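Cytolethal distending toxin protein B (Haemophilus ducreyi, PDB 1SR4) is the DNase I-like subunit of a tripartite bacterial genotoxin and probably damages host DNA as a nuclease, leading to cell-cycle arrest. Local coordinates at residues 10-15 with 21-26; 220-225 with 231-236. All blocks are in the same frame, centred on the assembly; numbering follows the deposited sequence.

Overall arrangement
Followed from the N terminus, the chain shows how a two-layered DNase I-like fold is tied together by short-range closures. Contact 1 comes first: strand 7-11 runs out into a loop of eight residues, after which helix 20-31 folds back on it, opening the beta-alpha-beta unit that strand 39-43 completes. Contact 2 comes near the other end of the chain and closes over the five residues between its segments; it carries the chain from strand 216-221 of the six-stranded sheet to strand 235-239, an outermost strand of the eight-stranded sheet that also holds strand 7-11. The two closures lie in series, neither nested nor crossed, on opposite sides of the chain's centre, with their centres about 30 Å apart.

Contact 1. Residues 10-15 with 21-26; sequences WNLQGS and SKWNIN
Lys22 crosses Leu12 obliquely, its CB 3.8 Å from Leu12 CG, and its extended chain carries the ammonium group on to the backbone beyond. There NZ donates to Leu12 O at 3.1 Å, in the carbonyl plane, and to Gln13 O at 3.0 Å, from well above that carbonyl's plane. A third acceptor, Thr249 O, completes the grip on this buried amine, while a water bound to Gln13 OE1, which also accepts from Asp251 N, adds a weak link. Leu12 has CG anti to its backbone N (chi1 -172°), a setting from which CD1 reaches over one face of Trp23, 3.8 Å from the centroid of the five-membered ring in a CH-pi contact. One turn further along the same face of the helix, Asn26 places CB over the six-membered ring of Trp10, 4.1 Å from its centroid; the amide stands steeply to the indole, the planes 69° apart, and OD1 bonds to Thr249 OG1. Asn11 OD1 accepts from Gln13 N at 3.0 Å, an Asx turn that shapes the chain leaving the strand. The contact seats the start of helix 20-31 on the end of strand 7-11, within a beta-alpha-beta unit whose strand 39-43 lies parallel alongside and pairs with Trp10 and Leu12.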
loop_
_atom_site.group_PDB
_atom_site.type_symbol
_atom_site.label_atom_id
_atom_site.label_comp_id
_atom_site.label_asym_id
_atom_site.label_seq_id
_atom_site.Cartn_x
_atom_site.Cartn_y
_atom_site.Cartn_z
ATOM N N TRP B 10 6.236 0.889 6.019
ATOM C CA TRP B 10 5.216 -0.140 6.042
ATOM C C TRP B 10 5.811 -1.405 6.644
ATOM O O TRP B 10 6.908 -1.809 6.275
ATOM C CB TRP B 10 4.681 -0.461 4.639
ATOM C CG TRP B 10 3.510 -1.418 4.683
ATOM C CD1 TRP B 10 2.427 -1.350 5.528
ATOM C CD2 TRP B 10 3.310 -2.595 3.868
ATOM N NE1 TRP B 10 1.572 -2.409 5.285
ATOM C CE2 TRP B 10 2.091 -3.188 4.281
ATOM C CE3 TRP B 10 4.037 -3.199 2.834
ATOM C CZ2 TRP B 10 1.587 -4.365 3.693
ATOM C CZ3 TRP B 10 3.531 -4.370 2.244
ATOM C CH2 TRP B 10 2.319 -4.938 2.680
ATOM N N ASN B 11 5.097 -2.003 7.597
ATOM C CA ASN B 11 5.542 -3.250 8.187
ATOM C C ASN B 11 4.795 -4.264 7.324
ATOM O O ASN B 11 3.572 -4.373 7.387
ATOM C CB ASN B 11 5.108 -3.388 9.657
ATOM C CG ASN B 11 5.605 -4.683 10.275
ATOM O OD1 ASN B 11 5.748 -5.697 9.579
ATOM N ND2 ASN B 11 5.860 -4.668 11.567
ATOM N N LEU B 12 5.547 -4.978 6.504
ATOM C CA LEU B 12 5.018 -5.957 5.573
ATOM C C LEU B 12 4.528 -7.265 6.199
ATOM O O LEU B 12 3.718 -7.968 5.594
ATOM C CB LEU B 12 6.102 -6.230 4.510
ATOM C CG LEU B 12 5.846 -7.086 3.259
ATOM C CD1 LEU B 12 6.597 -6.468 2.063
ATOM C CD2 LEU B 12 6.320 -8.551 3.503
ATOM N N GLN B 13 5.008 -7.586 7.402
ATOM C CA GLN B 13 4.633 -8.830 8.096
ATOM C C GLN B 13 4.806 -10.026 7.172
ATOM O O GLN B 13 3.892 -10.831 6.992
ATOM C CB GLN B 13 3.179 -8.774 8.603
ATOM C CG GLN B 13 2.949 -7.703 9.688
ATOM C CD GLN B 13 1.621 -7.857 10.404
ATOM O OE1 GLN B 13 0.575 -8.000 9.777
ATOM N NE2 GLN B 13 1.658 -7.827 11.728
ATOM N N GLY B 14 5.997 -10.165 6.613
ATOM C CA GLY B 14 6.234 -11.263 5.693
ATOM C C GLY B 14 6.436 -12.613 6.360
ATOM O O GLY B 14 6.729 -12.683 7.556
ATOM N N SER B 15 6.264 -13.687 5.591
ATOM C CA SER B 15 6.477 -15.038 6.097
ATOM C C SER B 15 6.693 -15.983 4.927
ATOM O O SER B 15 6.556 -15.600 3.762
ATOM C CB SER B 15 5.279 -15.530 6.912
ATOM O OG SER B 15 4.134 -15.638 6.088
ATOM N N SER B 21 3.898 -11.793 -2.848
ATOM C CA SER B 21 2.724 -11.074 -3.325
ATOM C C SER B 21 2.601 -9.694 -2.672
ATOM O O SER B 21 2.161 -8.733 -3.318
ATOM C CB SER B 21 1.449 -11.909 -3.113
ATOM O OG SER B 21 1.256 -12.236 -1.742
ATOM N N LYS B 22 3.031 -9.582 -1.416
ATOM C CA LYS B 22 2.954 -8.304 -0.703
ATOM C C LYS B 22 3.857 -7.234 -1.325
ATOM O O LYS B 22 3.482 -6.062 -1.406
ATOM C CB LYS B 22 3.306 -8.488 0.780
ATOM C CG LYS B 22 2.472 -9.575 1.495
ATOM C CD LYS B 22 2.544 -9.424 3.020
ATOM C CE LYS B 22 1.819 -10.555 3.742
ATOM N NZ LYS B 22 1.613 -10.192 5.195
ATOM N N TRP B 23 5.053 -7.625 -1.753
ATOM C CA TRP B 23 5.944 -6.669 -2.402
ATOM C C TRP B 23 5.319 -6.244 -3.736
ATOM O O TRP B 23 5.354 -5.070 -4.099
ATOM C CB TRP B 23 7.306 -7.292 -2.725
ATOM C CG TRP B 23 8.261 -7.391 -1.585
ATOM C CD1 TRP B 23 8.403 -8.441 -0.724
ATOM C CD2 TRP B 23 9.240 -6.423 -1.205
ATOM N NE1 TRP B 23 9.412 -8.190 0.168
ATOM C CE2 TRP B 23 9.949 -6.959 -0.102
ATOM C CE3 TRP B 23 9.598 -5.155 -1.694
ATOM C CZ2 TRP B 23 10.992 -6.275 0.524
ATOM C CZ3 TRP B 23 10.642 -4.472 -1.070
ATOM C CH2 TRP B 23 11.324 -5.034 0.029
ATOM N N ASN B 24 4.740 -7.196 -4.459
ATOM C CA ASN B 24 4.174 -6.878 -5.764
ATOM C C ASN B 24 2.812 -6.227 -5.776
ATOM O O ASN B 24 2.432 -5.617 -6.774
ATOM C CB ASN B 24 4.206 -8.108 -6.654
ATOM C CG ASN B 24 5.619 -8.456 -7.064
ATOM O OD1 ASN B 24 6.300 -7.655 -7.714
ATOM N ND2 ASN B 24 6.085 -9.628 -6.660
ATOM N N ILE B 25 2.081 -6.339 -4.671
ATOM C CA ILE B 25 0.789 -5.678 -4.577
ATOM C C ILE B 25 0.995 -4.309 -3.913
ATOM O O ILE B 25 0.923 -3.268 -4.578
ATOM C CB ILE B 25 -0.216 -6.511 -3.746
ATOM C CG1 ILE B 25 -0.539 -7.808 -4.497
ATOM C CG2 ILE B 25 -1.507 -5.688 -3.457
ATOM C CD1 ILE B 25 -1.380 -8.790 -3.698
ATOM N N ASN B 26 1.316 -4.300 -2.619
ATOM C CA ASN B 26 1.453 -3.035 -1.899
ATOM C C ASN B 26 2.745 -2.216 -2.044
ATOM O O ASN B 26 2.683 -1.003 -2.293
ATOM C CB ASN B 26 1.167 -3.272 -0.419
ATOM C CG ASN B 26 -0.208 -3.868 -0.187
ATOM O OD1 ASN B 26 -0.339 -4.973 0.333
ATOM N ND2 ASN B 26 -1.245 -3.138 -0.582
HETATM O O HOH W 1 -0.228 -9.755 7.809
#

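Contact 2. Residues 220-225 with 231-236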
loop_
_atom_site.group_PDB
_atom_site.type_symbol
_atom_site.label_atom_id
_atom_site.label_comp_id
_atom_site.label_asym_id
_atom_site.label_seq_id
_atom_site.Cartn_x
_atom_site.Cartn_y
_atom_site.Cartn_z
ATOM N N LEU B 220 12.531 12.774 14.019
ATOM C CA LEU B 220 13.612 13.344 13.224
ATOM C C LEU B 220 14.378 14.483 13.857
ATOM O O LEU B 220 13.940 15.077 14.832
ATOM C CB LEU B 220 13.063 13.810 11.879
ATOM C CG LEU B 220 12.011 14.914 11.869
ATOM C CD1 LEU B 220 12.683 16.284 11.940
ATOM C CD2 LEU B 220 11.209 14.817 10.570
ATOM N N HIS B 221 15.548 14.752 13.296
ATOM C CA HIS B 221 16.376 15.859 13.743
ATOM C C HIS B 221 16.649 16.668 12.480
ATOM O O HIS B 221 17.247 16.160 11.528
ATOM C CB HIS B 221 17.709 15.383 14.333
ATOM C CG HIS B 221 18.705 16.492 14.499
ATOM N ND1 HIS B 221 18.489 17.561 15.343
ATOM C CD2 HIS B 221 19.873 16.746 13.863
ATOM C CE1 HIS B 221 19.478 18.429 15.216
ATOM N NE2 HIS B 221 20.331 17.958 14.324
ATOM N N ASP B 222 16.174 17.908 12.446
ATOM C CA ASP B 222 16.415 18.762 11.290
ATOM C C ASP B 222 17.565 19.695 11.642
ATOM O O ASP B 222 17.401 20.597 12.456
ATOM C CB ASP B 222 15.183 19.596 10.959
ATOM C CG ASP B 222 15.392 20.474 9.737
ATOM O OD1 ASP B 222 16.556 20.752 9.376
ATOM O OD2 ASP B 222 14.391 20.898 9.139
ATOM N N ALA B 223 18.722 19.476 11.032
ATOM C CA ALA B 223 19.896 20.299 11.309
ATOM C C ALA B 223 19.671 21.792 11.068
ATOM O O ALA B 223 20.433 22.619 11.569
ATOM C CB ALA B 223 21.076 19.816 10.474
ATOM N N HIS B 224 18.640 22.134 10.290
ATOM C CA HIS B 224 18.334 23.535 9.994
ATOM C C HIS B 224 17.613 24.213 11.139
ATOM O O HIS B 224 17.431 25.423 11.129
ATOM C CB HIS B 224 17.431 23.670 8.764
ATOM C CG HIS B 224 18.055 23.203 7.494
ATOM N ND1 HIS B 224 18.064 21.879 7.112
ATOM C CD2 HIS B 224 18.674 23.885 6.505
ATOM C CE1 HIS B 224 18.660 21.768 5.938
ATOM N NE2 HIS B 224 19.040 22.971 5.550
ATOM N N LEU B 225 17.176 23.441 12.121
ATOM C CA LEU B 225 16.446 24.036 13.226
ATOM C C LEU B 225 17.219 23.938 14.534
ATOM O O LEU B 225 17.897 22.949 14.796
ATOM C CB LEU B 225 15.065 23.380 13.347
ATOM C CG LEU B 225 14.129 23.481 12.123
ATOM C CD1 LEU B 225 12.829 22.724 12.407
ATOM C CD2 LEU B 225 13.819 24.948 11.803
ATOM N N ALA B 231 9.826 21.623 16.418
ATOM C CA ALA B 231 8.402 21.610 16.108
ATOM C C ALA B 231 8.071 22.554 14.943
ATOM O O ALA B 231 6.936 22.603 14.486
ATOM C CB ALA B 231 7.588 21.972 17.345
ATOM N N ARG B 232 9.059 23.303 14.461
ATOM C CA ARG B 232 8.828 24.182 13.317
ATOM C C ARG B 232 8.871 23.359 12.016
ATOM O O ARG B 232 8.608 23.879 10.934
ATOM C CB ARG B 232 9.889 25.286 13.248
ATOM C CG ARG B 232 9.729 26.425 14.268
ATOM C CD ARG B 232 10.868 27.431 14.080
ATOM N NE ARG B 232 10.835 28.554 15.017
ATOM C CZ ARG B 232 9.907 29.513 15.031
ATOM N NH1 ARG B 232 9.980 30.492 15.931
ATOM N NH2 ARG B 232 8.907 29.501 14.152
ATOM N N GLU B 233 9.201 22.074 12.121
ATOM C CA GLU B 233 9.279 21.216 10.936
ATOM C C GLU B 233 7.977 21.193 10.112
ATOM O O GLU B 233 6.896 20.993 10.649
ATOM C CB GLU B 233 9.632 19.783 11.348
ATOM C CG GLU B 233 10.054 18.893 10.174
ATOM C CD GLU B 233 11.296 19.413 9.469
ATOM O OE1 GLU B 233 12.267 19.756 10.172
ATOM O OE2 GLU B 233 11.311 19.475 8.218
ATOM N N ARG B 234 8.087 21.376 8.802
ATOM C CA ARG B 234 6.903 21.365 7.955
ATOM C C ARG B 234 6.699 20.004 7.291
ATOM O O ARG B 234 6.421 19.914 6.099
ATOM C CB ARG B 234 6.997 22.463 6.890
ATOM C CG ARG B 234 7.092 23.863 7.489
ATOM C CD ARG B 234 5.924 24.117 8.422
ATOM N NE ARG B 234 4.651 24.058 7.702
ATOM C CZ ARG B 234 4.163 25.055 6.969
ATOM N NH1 ARG B 234 4.837 26.198 6.867
ATOM N NH2 ARG B 234 3.017 24.903 6.316
ATOM N N ILE B 235 6.864 18.945 8.074
ATOM C CA ILE B 235 6.669 17.589 7.571
ATOM C C ILE B 235 5.516 16.981 8.357
ATOM O O ILE B 235 5.524 17.002 9.579
ATOM C CB ILE B 235 7.935 16.738 7.753
ATOM C CG1 ILE B 235 9.074 17.334 6.917
ATOM C CG2 ILE B 235 7.657 15.279 7.346
ATOM C CD1 ILE B 235 10.403 16.538 6.983
ATOM N N GLY B 236 4.503 16.473 7.656
ATOM C CA GLY B 236 3.372 15.879 8.346
ATOM C C GLY B 236 3.262 14.383 8.082
ATOM O O GLY B 236 3.612 13.912 6.987
#
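The carboxylates of Asp222 and Glu233 meet with their planes 38° apart, the Asp222 group bringing OD2 to within 2.6 Å of Glu233 OE1; at that separation one of the two acids probably holds a proton. They face each other across the connection that, in this DNase I-like fold, joins the two sheets, leading from strand 216-221 to strand 235-239. The imidazole of His224 presents its edge to Asp222 OD1, which lies in the ring plane and receives ND1 at 2.9 Å through its syn lone pair. His224 N reaches the same oxygen from above the carboxylate plane, making an Asx turn at the head of a type I beta turn from Asp222 to Leu225. Ala223 N lies over one face of the His221 ring, toward its rim. Glu233, its chain bent at chi2 (61°), turns its carboxylate back to Asp222, with Leu220 CD1 and Leu225 CD1 packed against OE1. Nearer the solvent, Leu225 CD1 also touches CB of Arg232, a residue whose guanidinium leads away. Glu233 O accepts from Arg107 of the cytolethal distending toxin subunit A chain, bringing a second subunit onto this connection. Where strand 235-239 starts, the apolar packing finishes with Leu220 CD2 4.1 Å from Ile235 CD1.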